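Local coordinates for GTP pyrophosphokinase YjbM (Bacillus subtilis, PDB 5DEC), which synthesises the alarmone (p)ppGpp, a mediator of the bacterial stringent response, by transferring pyrophosphate from ATP to GTP or GDP, at residues Q22-L27 with A81-M86. Residues are numbered along the deposited sequence; the frame is centred on the assembly and turned at random.
Sequences QAVEEL and AGLRIM
The long N-terminal helix 11-38 lies against one face of the mixed β-sheet of the RelA/SpoT synthetase fold, and here its turn 22-27 packs on strand 81-86. The two axes run nearly parallel, 21° apart, with a closest approach of 8.3 Å, and the interface is purely apolar. Val24 and Leu27, one helical turn apart, face the strand and meet Ala81 and Leu83, which project from the same face of it. In Val24 the branch that does the touching is CG2, set anti to the carbonyl carbon with CG1 anti to the backbone N (chi1 170°). This methyl meets the strand tip to tip at Ala81 CB, the tightest approach, with Val24 CG2 3.6 Å from Ala81 CB. The same methyl also touches Gly82 N and Leu83 CD1, the Val24 CG2 to Leu83 CD1 distance being 4.2 Å. Leu83 CD1 reaches both helix residues, touching Leu27 CB as well as Val24 CG2. The CG of Leu83 stands anti to its own carbonyl carbon, and both methyls of Leu83 face Leu27 CB from the same side: Leu83 CD2 lies 4.1 Å from Leu27 CB and also touches Leu27 C. Within this α/β layer Val145 of the adjacent parallel strand 139-151 also packs on Leu27 and Leu83, while Val54 and Val50 of strand 49-54 contact Val24 and Leu83, respectively. The sheet's other side carries Arg84, which belongs to the ATP site. On the helix flank turned from the strand, Gln22 NE2 donates an almost straight bond (169°) to the anti lone pair of Glu26 OE2, 2.9 Å away and nearly in the amide plane. Gln22 NE2 also bonds Val29 O of a neighbouring subunit, placing that flank at the tetramer interface.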
loop_
_atom_site.group_PDB
_atom_site.type_symbol
_atom_site.label_atom_id
_atom_site.label_comp_id
_atom_site.label_asym_id
_atom_site.label_seq_id
_atom_site.Cartn_x
_atom_site.Cartn_y
_atom_site.Cartn_z
ATOM N N GLN B 22 10.550 3.613 10.379
ATOM C CA GLN B 22 10.560 2.171 10.158
ATOM C C GLN B 22 9.838 1.452 11.321
ATOM O O GLN B 22 9.084 0.509 11.107
ATOM C CB GLN B 22 12.004 1.666 9.989
ATOM C CG GLN B 22 12.133 0.146 9.727
ATOM C CD GLN B 22 11.489 -0.317 8.433
ATOM O OE1 GLN B 22 11.326 0.458 7.491
ATOM N NE2 GLN B 22 11.128 -1.595 8.375
ATOM N N ALA B 23 10.039 1.913 12.543
ATOM C CA ALA B 23 9.309 1.316 13.670
ATOM C C ALA B 23 7.798 1.434 13.473
ATOM O O ALA B 23 7.042 0.475 13.685
ATOM C CB ALA B 23 9.719 1.970 14.970
ATOM N N VAL B 24 7.356 2.620 13.074
ATOM C CA VAL B 24 5.934 2.837 12.784
ATOM C C VAL B 24 5.421 1.918 11.678
ATOM O O VAL B 24 4.364 1.300 11.824
ATOM C CB VAL B 24 5.677 4.322 12.427
ATOM C CG1 VAL B 24 4.263 4.521 11.875
ATOM C CG2 VAL B 24 5.898 5.179 13.669
ATOM N N GLU B 25 6.157 1.783 10.572
ATOM C CA GLU B 25 5.667 0.897 9.501
ATOM C C GLU B 25 5.594 -0.574 9.938
ATOM O O GLU B 25 4.695 -1.336 9.509
ATOM C CB GLU B 25 6.546 0.998 8.244
ATOM C CG GLU B 25 6.474 2.350 7.534
ATOM C CD GLU B 25 5.044 2.846 7.324
ATOM O OE1 GLU B 25 4.191 2.092 6.819
ATOM O OE2 GLU B 25 4.772 4.010 7.662
ATOM N N GLU B 26 6.560 -1.006 10.742
ATOM C CA GLU B 26 6.550 -2.394 11.212
ATOM C C GLU B 26 5.371 -2.629 12.146
ATOM O O GLU B 26 4.662 -3.612 12.018
ATOM C CB GLU B 26 7.872 -2.745 11.898
ATOM C CG GLU B 26 9.044 -2.801 10.891
ATOM C CD GLU B 26 10.360 -3.274 11.483
ATOM O OE1 GLU B 26 10.361 -3.854 12.596
ATOM O OE2 GLU B 26 11.403 -3.062 10.817
ATOM N N LEU B 27 5.155 -1.707 13.073
ATOM C CA LEU B 27 4.054 -1.824 14.014
ATOM C C LEU B 27 2.695 -1.684 13.340
ATOM O O LEU B 27 1.730 -2.308 13.769
ATOM C CB LEU B 27 4.207 -0.795 15.132
ATOM C CG LEU B 27 5.232 -1.197 16.190
ATOM C CD1 LEU B 27 5.555 0.004 17.075
ATOM C CD2 LEU B 27 4.712 -2.363 17.029
ATOM N N ALA B 81 7.411 8.926 17.436
ATOM C CA ALA B 81 6.677 7.915 16.686
ATOM C C ALA B 81 5.347 7.647 17.381
ATOM O O ALA B 81 5.303 7.491 18.611
ATOM C CB ALA B 81 7.485 6.642 16.578
ATOM N N GLY B 82 4.260 7.596 16.618
ATOM C CA GLY B 82 2.958 7.360 17.233
ATOM C C GLY B 82 2.040 6.493 16.396
ATOM O O GLY B 82 2.025 6.586 15.168
ATOM N N LEU B 83 1.256 5.643 17.055
ATOM C CA LEU B 83 0.198 4.925 16.359
ATOM C C LEU B 83 -1.126 5.204 17.028
ATOM O O LEU B 83 -1.179 5.577 18.207
ATOM C CB LEU B 83 0.443 3.417 16.310
ATOM C CG LEU B 83 1.400 3.033 15.179
ATOM C CD1 LEU B 83 2.832 3.060 15.687
ATOM C CD2 LEU B 83 1.041 1.709 14.559
ATOM N N ARG B 84 -2.202 5.046 16.275
ATOM C CA ARG B 84 -3.521 5.164 16.879
ATOM C C ARG B 84 -4.329 3.969 16.484
ATOM O O ARG B 84 -4.392 3.608 15.296
ATOM C CB ARG B 84 -4.217 6.453 16.462
ATOM C CG ARG B 84 -3.386 7.649 16.893
ATOM C CD ARG B 84 -4.138 8.949 16.955
ATOM N NE ARG B 84 -3.255 9.961 17.527
ATOM C CZ ARG B 84 -3.317 11.258 17.253
ATOM N NH1 ARG B 84 -4.255 11.722 16.437
ATOM N NH2 ARG B 84 -2.458 12.094 17.828
ATOM N N ILE B 85 -4.937 3.350 17.487
ATOM C CA ILE B 85 -5.766 2.183 17.257
ATOM C C ILE B 85 -7.203 2.618 17.547
ATOM O O ILE B 85 -7.492 3.069 18.652
ATOM C CB ILE B 85 -5.362 1.004 18.172
ATOM C CG1 ILE B 85 -3.891 0.606 17.935
ATOM C CG2 ILE B 85 -6.275 -0.175 17.931
ATOM C CD1 ILE B 85 -3.376 -0.494 18.922
ATOM N N MET B 86 -8.088 2.488 16.558
ATOM C CA MET B 86 -9.489 2.899 16.712
ATOM C C MET B 86 -10.370 1.667 16.895
ATOM O O MET B 86 -10.262 0.711 16.129
ATOM C CB MET B 86 -9.962 3.693 15.494
ATOM C CG MET B 86 -9.930 5.199 15.705
ATOM S SD MET B 86 -8.283 5.822 16.108
ATOM C CE MET B 86 -7.427 5.574 14.567
#